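Anaphase-promoting complex subunit cut9 (Schizosaccharomyces pombe, PDB 2XPI) serves as a homodimeric tetratricopeptide-repeat subunit of the anaphase-promoting complex, a ubiquitin ligase controlling mitosis and G1, and binds the subunits Hcn1 and Nuc2. Local coordinates at residues Y133-K137 with F158-L163; G353-Y359 with I381-V386; A426-T431 with F446-H451; T547-N551 with S576-S580. All blocks are in the same frame, centred on the assembly; numbering follows the deposited sequence.

Interaction 1: Y133-K137 with F158-L163; sequences YARAK and FCLVKL
Residues 133-137 form the first turn and a little more of helix 133-142, with Lys137 N bonded to Tyr133 O at 2.9 Å, and they run nearly antiparallel to the last turn of helix 150-162. The two short axes approach to 8.8 Å at a signed crossing angle of -149°, in a register that sets Tyr133 CA 5.2 Å from Cys159 CA. Tyr133 has the largest covered area of the contact. Its m rotamer (chi1 -64°) lays one ring face against Lys162, whose CB sits 3.6 Å from the ring centroid, almost on the normal, in a CH-pi contact; Cys159 SG lies at the ring edge, 4.2 Å from Tyr133 CD1, and Phe158 CE1 is 4.2 Å from Tyr133 CE1. Leu163 reaches back under the start of the helix, placing CD1 3.9 Å from Tyr133 CB and CD2 3.6 Å from Ala134 N. Further along, Ala136 CB meets Cys159 SG at 3.6 Å. Lys137 meets the other helix through its methylenes, with CB 4.1 Å from Cys159 CB and CD 3.7 Å from Leu160 CD1. Ala134 and Lys137 also pack on Tyr337 of the second Cut9 subunit, in keeping with the homodimerizing role of repeats 1-7. Helix B of TPR 2 thus packs against helix A of TPR 3, the antiparallel inter-repeat contact of a tetratricopeptide superhelix.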
loop_
_atom_site.group_PDB
_atom_site.type_symbol
_atom_site.label_atom_id
_atom_site.label_comp_id
_atom_site.label_asym_id
_atom_site.label_seq_id
_atom_site.Cartn_x
_atom_site.Cartn_y
_atom_site.Cartn_z
ATOM N N TYR A 133 9.001 -3.210 5.243
ATOM C CA TYR A 133 8.985 -3.455 6.675
ATOM C C TYR A 133 10.108 -4.375 7.095
ATOM O O TYR A 133 10.740 -4.145 8.115
ATOM C CB TYR A 133 7.641 -4.032 7.097
ATOM C CG TYR A 133 6.477 -3.095 6.872
ATOM C CD1 TYR A 133 6.363 -1.914 7.600
ATOM C CD2 TYR A 133 5.483 -3.401 5.953
ATOM C CE1 TYR A 133 5.296 -1.056 7.409
ATOM C CE2 TYR A 133 4.419 -2.554 5.742
ATOM C CZ TYR A 133 4.322 -1.387 6.472
ATOM O OH TYR A 133 3.243 -0.544 6.269
ATOM N N ALA A 134 10.353 -5.421 6.320
ATOM C CA ALA A 134 11.523 -6.254 6.579
ATOM C C ALA A 134 12.778 -5.371 6.602
ATOM O O ALA A 134 13.620 -5.492 7.493
ATOM C CB ALA A 134 11.660 -7.341 5.530
ATOM N N ARG A 135 12.892 -4.467 5.635
ATOM C CA ARG A 135 14.088 -3.638 5.547
ATOM C C ARG A 135 14.313 -2.718 6.753
ATOM O O ARG A 135 15.420 -2.671 7.289
ATOM C CB ARG A 135 14.127 -2.831 4.255
ATOM C CG ARG A 135 15.462 -2.159 4.075
ATOM C CD ARG A 135 15.531 -1.400 2.788
ATOM N NE ARG A 135 16.888 -1.343 2.285
ATOM C CZ ARG A 135 17.281 -0.479 1.365
ATOM N NH1 ARG A 135 16.402 0.384 0.886
ATOM N NH2 ARG A 135 18.536 -0.471 0.927
ATOM N N ALA A 136 13.289 -1.969 7.160
ATOM C CA ALA A 136 13.361 -1.198 8.403
ATOM C C ALA A 136 13.673 -2.113 9.583
ATOM O O ALA A 136 14.532 -1.803 10.411
ATOM C CB ALA A 136 12.056 -0.449 8.659
ATOM N N LYS A 137 12.968 -3.235 9.679
ATOM C CA LYS A 137 13.196 -4.139 10.796
ATOM C C LYS A 137 14.677 -4.459 10.845
ATOM O O LYS A 137 15.313 -4.297 11.891
ATOM C CB LYS A 137 12.367 -5.428 10.682
ATOM C CG LYS A 137 12.543 -6.386 11.853
ATOM C CD LYS A 137 12.761 -7.848 11.379
ATOM C CE LYS A 137 14.230 -8.171 11.026
ATOM N NZ LYS A 137 14.580 -8.177 9.550
ATOM N N PHE A 158 6.722 -2.265 15.578
ATOM C CA PHE A 158 5.687 -1.898 14.629
ATOM C C PHE A 158 5.863 -2.645 13.305
ATOM O O PHE A 158 4.878 -3.055 12.699
ATOM C CB PHE A 158 5.731 -0.405 14.405
ATOM C CG PHE A 158 4.723 0.090 13.426
ATOM C CD1 PHE A 158 4.944 -0.038 12.061
ATOM C CD2 PHE A 158 3.576 0.740 13.864
ATOM C CE1 PHE A 158 4.016 0.435 11.146
ATOM C CE2 PHE A 158 2.645 1.216 12.966
ATOM C CZ PHE A 158 2.860 1.062 11.605
ATOM N N CYS A 159 7.110 -2.822 12.860
ATOM C CA CYS A 159 7.387 -3.520 11.605
ATOM C C CYS A 159 7.130 -4.997 11.758
ATOM O O CYS A 159 6.672 -5.663 10.831
ATOM C CB CYS A 159 8.848 -3.338 11.190
ATOM S SG CYS A 159 9.261 -1.679 10.618
ATOM N N LEU A 160 7.462 -5.509 12.937
ATOM C CA LEU A 160 7.293 -6.905 13.242
ATOM C C LEU A 160 5.805 -7.232 13.159
ATOM O O LEU A 160 5.416 -8.216 12.541
ATOM C CB LEU A 160 7.881 -7.210 14.615
ATOM C CG LEU A 160 9.023 -8.243 14.651
ATOM C CD1 LEU A 160 9.656 -8.460 13.279
ATOM C CD2 LEU A 160 10.088 -7.879 15.695
ATOM N N VAL A 161 4.976 -6.374 13.752
ATOM C CA VAL A 161 3.530 -6.506 13.644
ATOM C C VAL A 161 3.044 -6.449 12.188
ATOM O O VAL A 161 2.172 -7.230 11.794
ATOM C CB VAL A 161 2.789 -5.458 14.521
ATOM C CG1 VAL A 161 1.354 -5.242 14.034
ATOM C CG2 VAL A 161 2.806 -5.889 15.989
ATOM N N LYS A 162 3.601 -5.531 11.399
ATOM C CA LYS A 162 3.287 -5.449 9.968
ATOM C C LYS A 162 3.689 -6.727 9.230
ATOM O O LYS A 162 3.198 -7.015 8.133
ATOM C CB LYS A 162 4.012 -4.262 9.323
ATOM C CG LYS A 162 3.408 -2.929 9.649
ATOM C CD LYS A 162 2.039 -2.849 9.053
ATOM C CE LYS A 162 1.377 -1.533 9.359
ATOM N NZ LYS A 162 -0.035 -1.532 8.864
ATOM N N LEU A 163 4.621 -7.466 9.827
ATOM C CA LEU A 163 5.141 -8.697 9.240
ATOM C C LEU A 163 4.412 -9.913 9.810
ATOM O O LEU A 163 4.649 -11.037 9.390
ATOM C CB LEU A 163 6.648 -8.814 9.495
ATOM C CG LEU A 163 7.618 -8.478 8.343
ATOM C CD1 LEU A 163 6.886 -7.905 7.138
ATOM C CD2 LEU A 163 8.780 -7.565 8.797
#

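Interaction 2: G353-Y359 with I381-V386; sequences GEKNKLY and IYYLCV
A thiol fills the space beside a helix-ending glycine: Cys385 SG, on a t rotamer (chi1 158°), lies 3.6 Å from Gly353 O and 3.3 Å from Lys355 CG. Gly353, with phi/psi 79/33, is the C-prime residue of the Schellman motif that ends helix 342-352; Glu354 then takes the N-cap position, and helix 355-368 begins at Lys355. That helix runs antiparallel to the end of helix 373-385, the short axes 9.1 Å apart and crossing at -161°. These are helix B of TPR 8 and helix A of TPR 9, packed across the boundary between successive repeats of the superhelix. In register, Leu358 CA is 5.4 Å from Tyr382 CA and Gly353 CA 5.7 Å from Cys385 CA. Leu358 points into the interface, its CG 4.0 Å from Ile381 CG2 and its CB 4.1 Å from Tyr382 CD1. Tyr359 and Tyr382, both t, pair edge-to-face, with the edge of Tyr359 toward the face of Tyr382, centroids 5.3 Å apart and planes at 61°. Ile381 also packs on an apolar side chain of Hcn1.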
loop_
_atom_site.group_PDB
_atom_site.type_symbol
_atom_site.label_atom_id
_atom_site.label_comp_id
_atom_site.label_asym_id
_atom_site.label_seq_id
_atom_site.Cartn_x
_atom_site.Cartn_y
_atom_site.Cartn_z
ATOM N N GLY A 353 -38.774 3.845 4.796
ATOM C CA GLY A 353 -39.105 3.111 3.591
ATOM C C GLY A 353 -38.617 3.736 2.299
ATOM O O GLY A 353 -39.261 3.589 1.262
ATOM N N GLU A 354 -37.465 4.402 2.356
ATOM C CA GLU A 354 -36.921 5.138 1.223
ATOM C C GLU A 354 -36.071 4.284 0.275
ATOM O O GLU A 354 -34.850 4.423 0.254
ATOM C CB GLU A 354 -36.057 6.280 1.741
ATOM C CG GLU A 354 -36.682 7.069 2.869
ATOM C CD GLU A 354 -37.260 8.393 2.402
ATOM O OE1 GLU A 354 -37.415 8.576 1.172
ATOM O OE2 GLU A 354 -37.550 9.255 3.264
ATOM N N LYS A 355 -36.709 3.427 -0.522
ATOM C CA LYS A 355 -35.981 2.562 -1.452
ATOM C C LYS A 355 -35.034 3.361 -2.326
ATOM O O LYS A 355 -33.847 3.053 -2.415
ATOM C CB LYS A 355 -36.933 1.780 -2.367
ATOM C CG LYS A 355 -38.356 1.632 -1.863
ATOM C CD LYS A 355 -39.211 0.826 -2.848
ATOM C CE LYS A 355 -39.023 1.270 -4.307
ATOM N NZ LYS A 355 -37.764 0.741 -4.933
ATOM N N ASN A 356 -35.580 4.373 -2.991
ATOM C CA ASN A 356 -34.814 5.212 -3.898
ATOM C C ASN A 356 -33.514 5.701 -3.260
ATOM O O ASN A 356 -32.431 5.543 -3.826
ATOM C CB ASN A 356 -35.676 6.389 -4.358
ATOM C CG ASN A 356 -34.949 7.305 -5.335
ATOM O OD1 ASN A 356 -35.001 8.540 -5.215
ATOM N ND2 ASN A 356 -34.265 6.705 -6.308
ATOM N N LYS A 357 -33.613 6.281 -2.069
ATOM C CA LYS A 357 -32.423 6.799 -1.403
ATOM C C LYS A 357 -31.453 5.688 -1.025
ATOM O O LYS A 357 -30.253 5.844 -1.191
ATOM C CB LYS A 357 -32.785 7.649 -0.184
ATOM C CG LYS A 357 -33.574 8.908 -0.502
ATOM C CD LYS A 357 -33.352 9.936 0.587
ATOM C CE LYS A 357 -34.263 11.158 0.440
ATOM N NZ LYS A 357 -34.168 11.772 -0.915
ATOM N N LEU A 358 -31.979 4.571 -0.521
ATOM C CA LEU A 358 -31.180 3.393 -0.174
ATOM C C LEU A 358 -30.488 2.823 -1.403
ATOM O O LEU A 358 -29.362 2.315 -1.322
ATOM C CB LEU A 358 -32.082 2.300 0.399
ATOM C CG LEU A 358 -32.150 1.923 1.880
ATOM C CD1 LEU A 358 -31.282 2.837 2.748
ATOM C CD2 LEU A 358 -33.613 1.928 2.320
ATOM N N TYR A 359 -31.181 2.883 -2.535
ATOM C CA TYR A 359 -30.658 2.364 -3.797
ATOM C C TYR A 359 -29.479 3.181 -4.340
ATOM O O TYR A 359 -28.464 2.621 -4.757
ATOM C CB TYR A 359 -31.763 2.328 -4.842
ATOM C CG TYR A 359 -31.337 1.678 -6.135
ATOM C CD1 TYR A 359 -31.236 0.286 -6.235
ATOM C CD2 TYR A 359 -31.043 2.447 -7.260
ATOM C CE1 TYR A 359 -30.849 -0.319 -7.412
ATOM C CE2 TYR A 359 -30.662 1.849 -8.450
ATOM C CZ TYR A 359 -30.565 0.466 -8.517
ATOM O OH TYR A 359 -30.180 -0.136 -9.691
ATOM N N ILE A 381 -29.557 -3.503 3.476
ATOM C CA ILE A 381 -30.684 -2.733 3.981
ATOM C C ILE A 381 -31.629 -2.402 2.845
ATOM O O ILE A 381 -32.844 -2.400 3.023
ATOM C CB ILE A 381 -30.231 -1.448 4.698
ATOM C CG1 ILE A 381 -29.583 -1.811 6.037
ATOM C CG2 ILE A 381 -31.424 -0.491 4.922
ATOM C CD1 ILE A 381 -28.922 -0.656 6.725
ATOM N N TYR A 382 -31.059 -2.155 1.667
ATOM C CA TYR A 382 -31.862 -1.894 0.479
ATOM C C TYR A 382 -32.723 -3.077 0.101
ATOM O O TYR A 382 -33.915 -2.921 -0.121
ATOM C CB TYR A 382 -31.012 -1.538 -0.730
ATOM C CG TYR A 382 -31.838 -1.629 -1.979
ATOM C CD1 TYR A 382 -32.910 -0.771 -2.178
ATOM C CD2 TYR A 382 -31.583 -2.594 -2.942
ATOM C CE1 TYR A 382 -33.692 -0.848 -3.304
ATOM C CE2 TYR A 382 -32.370 -2.690 -4.085
ATOM C CZ TYR A 382 -33.423 -1.809 -4.256
ATOM O OH TYR A 382 -34.209 -1.882 -5.381
ATOM N N TYR A 383 -32.117 -4.255 -0.010
ATOM C CA TYR A 383 -32.894 -5.450 -0.308
ATOM C C TYR A 383 -33.951 -5.670 0.769
ATOM O O TYR A 383 -34.919 -6.396 0.561
ATOM C CB TYR A 383 -31.994 -6.669 -0.511
ATOM C CG TYR A 383 -31.291 -6.604 -1.840
ATOM C CD1 TYR A 383 -32.023 -6.504 -3.018
ATOM C CD2 TYR A 383 -29.902 -6.616 -1.927
ATOM C CE1 TYR A 383 -31.398 -6.421 -4.250
ATOM C CE2 TYR A 383 -29.261 -6.540 -3.160
ATOM C CZ TYR A 383 -30.018 -6.440 -4.320
ATOM O OH TYR A 383 -29.409 -6.368 -5.555
ATOM N N LEU A 384 -33.784 -4.982 1.895
ATOM C CA LEU A 384 -34.743 -5.041 2.987
ATOM C C LEU A 384 -35.961 -4.050 2.958
ATOM O O LEU A 384 -37.007 -4.458 3.449
ATOM C CB LEU A 384 -34.004 -5.025 4.336
ATOM C CG LEU A 384 -34.518 -5.939 5.456
ATOM C CD1 LEU A 384 -34.380 -7.385 5.045
ATOM C CD2 LEU A 384 -33.801 -5.697 6.788
ATOM N N CYS A 385 -35.881 -2.804 2.429
ATOM C CA CYS A 385 -37.163 -2.063 2.164
ATOM C C CYS A 385 -37.856 -2.609 0.921
ATOM O O CYS A 385 -38.909 -2.096 0.507
ATOM C CB CYS A 385 -37.134 -0.498 2.025
ATOM S SG CYS A 385 -38.723 0.021 1.042
ATOM N N VAL A 386 -37.260 -3.632 0.321
ATOM C CA VAL A 386 -37.723 -4.130 -0.968
ATOM C C VAL A 386 -38.175 -5.585 -0.811
ATOM O O VAL A 386 -38.702 -6.224 -1.741
ATOM C CB VAL A 386 -36.629 -3.919 -2.042
ATOM C CG1 VAL A 386 -36.448 -5.129 -2.930
ATOM C CG2 VAL A 386 -36.934 -2.682 -2.847
#

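Interaction 3: A426-T431 with F446-H451; sequences AISAYT and FLGMQH
Tyr430 lays a ring face over the CB of Phe446, which stands 3.5 Å from the ring centroid and 15° off the normal in a CH-pi contact. Both side chains are m rotamers; their rings meet obliquely, centroids 5.3 Å apart and planes at 38°. The backbones are regular helix throughout, the short axes 9.9 Å apart at closest approach and 167° between directions, with Ile427 CA 6.4 Å from Leu447 CA. Helix B of TPR 10 and helix A of TPR 11 thereby join two of the repeats that bind Hcn1. Here Tyr430 OH hydrogen-bonds a basic side chain of Hcn1 and Phe446 packs on an apolar one, so the interface between repeats also helps line the Hcn1-binding surface. Leu447 wedges its CD1 between the side chains of the opposing helix, 3.4 Å from Tyr430 CB, 3.6 Å from Thr431 CG2 and 4.2 Å from Ile427 CG2. Ile427, m at chi1, sends CD1 over the face of His451, 4.0 Å from the ring centroid, while its CG1 lies 3.9 Å from Gln450 CG.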
loop_
_atom_site.group_PDB
_atom_site.type_symbol
_atom_site.label_atom_id
_atom_site.label_comp_id
_atom_site.label_asym_id
_atom_site.label_seq_id
_atom_site.Cartn_x
_atom_site.Cartn_y
_atom_site.Cartn_z
ATOM N N ALA A 426 -31.670 -16.907 13.979
ATOM C CA ALA A 426 -31.938 -15.521 14.340
ATOM C C ALA A 426 -31.377 -15.262 15.722
ATOM O O ALA A 426 -30.671 -14.262 15.943
ATOM C CB ALA A 426 -33.395 -15.229 14.309
ATOM N N ILE A 427 -31.677 -16.173 16.645
ATOM C CA ILE A 427 -31.120 -16.135 17.998
ATOM C C ILE A 427 -29.569 -16.196 18.094
ATOM O O ILE A 427 -28.986 -15.517 18.932
ATOM C CB ILE A 427 -31.810 -17.192 18.911
ATOM C CG1 ILE A 427 -33.243 -16.731 19.196
ATOM C CG2 ILE A 427 -31.006 -17.435 20.212
ATOM C CD1 ILE A 427 -34.241 -17.858 19.354
ATOM N N SER A 428 -28.901 -16.994 17.260
ATOM C CA SER A 428 -27.435 -16.912 17.167
ATOM C C SER A 428 -26.989 -15.501 16.813
ATOM O O SER A 428 -26.209 -14.889 17.534
ATOM C CB SER A 428 -26.889 -17.847 16.100
ATOM O OG SER A 428 -27.080 -19.193 16.462
ATOM N N ALA A 429 -27.485 -14.991 15.692
ATOM C CA ALA A 429 -27.107 -13.672 15.239
ATOM C C ALA A 429 -27.416 -12.601 16.280
ATOM O O ALA A 429 -26.579 -11.738 16.508
ATOM C CB ALA A 429 -27.752 -13.350 13.884
ATOM N N TYR A 430 -28.585 -12.650 16.926
ATOM C CA TYR A 430 -28.923 -11.643 17.949
ATOM C C TYR A 430 -28.041 -11.766 19.187
ATOM O O TYR A 430 -27.782 -10.777 19.863
ATOM C CB TYR A 430 -30.383 -11.732 18.420
ATOM C CG TYR A 430 -31.411 -11.215 17.457
ATOM C CD1 TYR A 430 -31.275 -9.971 16.847
ATOM C CD2 TYR A 430 -32.542 -11.976 17.163
ATOM C CE1 TYR A 430 -32.243 -9.510 15.945
ATOM C CE2 TYR A 430 -33.514 -11.524 16.289
ATOM C CZ TYR A 430 -33.361 -10.301 15.683
ATOM O OH TYR A 430 -34.334 -9.889 14.818
ATOM N N THR A 431 -27.617 -12.977 19.524
ATOM C CA THR A 431 -26.763 -13.100 20.685
ATOM C C THR A 431 -25.342 -12.677 20.332
ATOM O O THR A 431 -24.726 -11.945 21.108
ATOM C CB THR A 431 -26.841 -14.477 21.390
ATOM O OG1 THR A 431 -26.323 -15.476 20.533
ATOM C CG2 THR A 431 -28.279 -14.832 21.719
ATOM N N PHE A 446 -34.966 -7.872 20.827
ATOM C CA PHE A 446 -35.102 -8.782 19.712
ATOM C C PHE A 446 -35.043 -10.244 20.172
ATOM O O PHE A 446 -35.803 -11.091 19.693
ATOM C CB PHE A 446 -34.034 -8.492 18.663
ATOM C CG PHE A 446 -34.077 -7.085 18.112
ATOM C CD1 PHE A 446 -35.266 -6.402 18.012
ATOM C CD2 PHE A 446 -32.917 -6.460 17.665
ATOM C CE1 PHE A 446 -35.305 -5.102 17.494
ATOM C CE2 PHE A 446 -32.947 -5.159 17.143
ATOM C CZ PHE A 446 -34.130 -4.484 17.059
ATOM N N LEU A 447 -34.136 -10.544 21.094
ATOM C CA LEU A 447 -34.081 -11.878 21.672
ATOM C C LEU A 447 -35.441 -12.235 22.306
ATOM O O LEU A 447 -35.906 -13.353 22.183
ATOM C CB LEU A 447 -32.969 -11.980 22.721
ATOM C CG LEU A 447 -31.587 -12.591 22.434
ATOM C CD1 LEU A 447 -31.578 -13.402 21.152
ATOM C CD2 LEU A 447 -30.502 -11.520 22.410
ATOM N N GLY A 448 -36.070 -11.276 22.978
ATOM C CA GLY A 448 -37.372 -11.497 23.576
ATOM C C GLY A 448 -38.440 -11.841 22.542
ATOM O O GLY A 448 -39.188 -12.809 22.707
ATOM N N MET A 449 -38.502 -11.051 21.471
ATOM C CA MET A 449 -39.494 -11.215 20.416
ATOM C C MET A 449 -39.351 -12.531 19.692
ATOM O O MET A 449 -40.343 -13.150 19.281
ATOM C CB MET A 449 -39.374 -10.088 19.406
ATOM C CG MET A 449 -39.691 -8.709 20.002
ATOM S SD MET A 449 -39.307 -7.419 18.808
ATOM C CE MET A 449 -40.351 -8.020 17.475
ATOM N N GLN A 450 -38.111 -12.959 19.536
ATOM C CA GLN A 450 -37.829 -14.192 18.838
ATOM C C GLN A 450 -38.172 -15.382 19.734
ATOM O O GLN A 450 -38.642 -16.414 19.242
ATOM C CB GLN A 450 -36.360 -14.221 18.412
ATOM C CG GLN A 450 -36.103 -15.061 17.201
ATOM C CD GLN A 450 -36.909 -14.594 16.023
ATOM O OE1 GLN A 450 -37.446 -15.396 15.262
ATOM N NE2 GLN A 450 -37.025 -13.290 15.877
ATOM N N HIS A 451 -37.950 -15.246 21.046
ATOM C CA HIS A 451 -38.320 -16.307 21.985
ATOM C C HIS A 451 -39.831 -16.410 22.213
ATOM O O HIS A 451 -40.348 -17.479 22.528
ATOM C CB HIS A 451 -37.562 -16.184 23.301
ATOM C CG HIS A 451 -36.175 -16.756 23.247
ATOM N ND1 HIS A 451 -35.930 -18.107 23.105
ATOM C CD2 HIS A 451 -34.960 -16.161 23.308
ATOM C CE1 HIS A 451 -34.625 -18.316 23.075
ATOM N NE2 HIS A 451 -34.016 -17.153 23.198
#

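Interaction 4: T547-N551 with S576-S580; sequences TNDAN and SLAIS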
loop_
_atom_site.group_PDB
_atom_site.type_symbol
_atom_site.label_atom_id
_atom_site.label_comp_id
_atom_site.label_asym_id
_atom_site.label_seq_id
_atom_site.Cartn_x
_atom_site.Cartn_y
_atom_site.Cartn_z
ATOM N N THR A 547 -53.983 -1.337 5.247
ATOM C CA THR A 547 -55.078 -1.456 4.289
ATOM C C THR A 547 -55.678 -2.863 4.182
ATOM O O THR A 547 -56.900 -3.010 4.206
ATOM C CB THR A 547 -54.669 -0.955 2.889
ATOM O OG1 THR A 547 -54.650 0.479 2.886
ATOM C CG2 THR A 547 -55.654 -1.449 1.838
ATOM N N ASN A 548 -54.835 -3.891 4.080
ATOM C CA ASN A 548 -55.331 -5.239 3.786
ATOM C C ASN A 548 -54.956 -6.334 4.795
ATOM O O ASN A 548 -54.019 -7.115 4.567
ATOM C CB ASN A 548 -54.870 -5.677 2.392
ATOM C CG ASN A 548 -53.412 -6.107 2.372
ATOM O OD1 ASN A 548 -52.534 -5.382 2.846
ATOM N ND2 ASN A 548 -53.151 -7.304 1.848
ATOM N N ASP A 549 -55.691 -6.424 5.897
ATOM C CA ASP A 549 -55.413 -7.500 6.839
ATOM C C ASP A 549 -56.630 -8.378 7.101
ATOM O O ASP A 549 -57.649 -7.915 7.606
ATOM C CB ASP A 549 -54.827 -6.962 8.144
ATOM C CG ASP A 549 -53.810 -7.908 8.749
ATOM O OD1 ASP A 549 -54.045 -8.397 9.874
ATOM O OD2 ASP A 549 -52.780 -8.178 8.088
ATOM N N ALA A 550 -56.511 -9.648 6.744
ATOM C CA ALA A 550 -57.617 -10.572 6.891
ATOM C C ALA A 550 -57.824 -10.904 8.354
ATOM O O ALA A 550 -58.953 -11.068 8.807
ATOM C CB ALA A 550 -57.369 -11.838 6.090
ATOM N N ASN A 551 -56.739 -11.000 9.109
ATOM C CA ASN A 551 -56.901 -11.375 10.504
ATOM C C ASN A 551 -57.603 -10.335 11.386
ATOM O O ASN A 551 -58.330 -10.718 12.299
ATOM C CB ASN A 551 -55.597 -11.857 11.139
ATOM C CG ASN A 551 -55.825 -12.477 12.516
ATOM O OD1 ASN A 551 -55.884 -11.766 13.527
ATOM N ND2 ASN A 551 -55.983 -13.802 12.557
ATOM N N SER A 576 -62.307 -10.821 4.891
ATOM C CA SER A 576 -61.233 -11.755 5.218
ATOM C C SER A 576 -61.060 -12.770 4.107
ATOM O O SER A 576 -59.994 -12.871 3.507
ATOM C CB SER A 576 -61.534 -12.504 6.513
ATOM O OG SER A 576 -61.450 -11.657 7.639
ATOM N N LEU A 577 -62.127 -13.520 3.846
ATOM C CA LEU A 577 -62.123 -14.583 2.847
ATOM C C LEU A 577 -61.799 -14.086 1.445
ATOM O O LEU A 577 -61.578 -14.878 0.534
ATOM C CB LEU A 577 -63.466 -15.300 2.844
ATOM C CG LEU A 577 -63.735 -16.001 4.172
ATOM C CD1 LEU A 577 -65.145 -16.573 4.234
ATOM C CD2 LEU A 577 -62.683 -17.079 4.410
ATOM N N ALA A 578 -61.776 -12.771 1.271
ATOM C CA ALA A 578 -61.398 -12.198 -0.009
ATOM C C ALA A 578 -59.894 -11.942 -0.029
ATOM O O ALA A 578 -59.235 -12.153 -1.044
ATOM C CB ALA A 578 -62.171 -10.927 -0.274
ATOM N N ILE A 579 -59.349 -11.499 1.099
ATOM C CA ILE A 579 -57.907 -11.291 1.210
ATOM C C ILE A 579 -57.168 -12.630 1.269
ATOM O O ILE A 579 -56.028 -12.737 0.823
ATOM C CB ILE A 579 -57.548 -10.417 2.431
ATOM C CG1 ILE A 579 -58.089 -8.995 2.240
ATOM C CG2 ILE A 579 -56.044 -10.394 2.652
ATOM C CD1 ILE A 579 -58.927 -8.491 3.395
ATOM N N SER A 580 -57.833 -13.645 1.813
ATOM C CA SER A 580 -57.300 -15.003 1.850
ATOM C C SER A 580 -58.456 -15.991 1.967
ATOM O O SER A 580 -58.917 -16.289 3.069
ATOM C CB SER A 580 -56.341 -15.174 3.022
ATOM O OG SER A 580 -57.030 -15.096 4.257
#
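The first segment is extended through Asn548 and Asp549 (phi/psi -124/81 and -123/117) and turns into helix 550-562 around Ala550. The second is the closing turn of helix 566-579: Ser580 N still bonds Ser576 O at 2.9 Å, but Ser580 itself departs to phi/psi -156/94. The start of one helix therefore meets the end of the next, with Ala550 CA just 4.2 Å from Ser576 CA. The close approach is consistent with the small side chains of Ala550 and Ser576, whose CA-to-CB bonds both point sideways.

Ala550 has the largest covered area of the contact. Its CB rests 3.9 Å from Ile579 CB, the apolar centre of the contact, 3.8 Å from Ser580 OG and 4.2 Å from Ser576 CB. Ile579 points toward the incoming chain, and its CG2 lies loosely against the amide and carbonyl of Asn548, at 4.3 Å from both Asn548 ND2 and Asn548 O. On the polar side, Ala550 O and Ser576 OG are 2.8 Å apart, and Thr554, one turn further along helix 550-562, hydrogen-bonds to both.

Asn551 hydrogen-bonds through OD1 to the backbone of Hcn1. The contact lies at the open end of the helical hairpin of TPR 14, where the start of helix A meets the end of helix B, and Ser576 and Leu577 also touch helix 584-592, which follows the repeat.

How the interactions relate
Interactions 1, 2 and 3 each pair helix B of one repeat with helix A of the next, whereas interaction 4 joins the two helices of TPR 14. Interaction 3 is buried, 1 and 2 are partly buried, and 4, the smallest, lies at the surface. Aromatic rings take part in the first three: a ring against lysine methylenes in 1, an edge-to-face pair in 2, an oblique pair with CH-pi contacts in 3; interaction 4 uses alanine, isoleucine and serine. Interactions 2, 3 and 4 all adjoin Hcn1, whereas interaction 1 borders the second Cut9 subunit. None touches another: centres of 2 and 3 are about 24 Å apart, those of 1 and 4 about 67 Å.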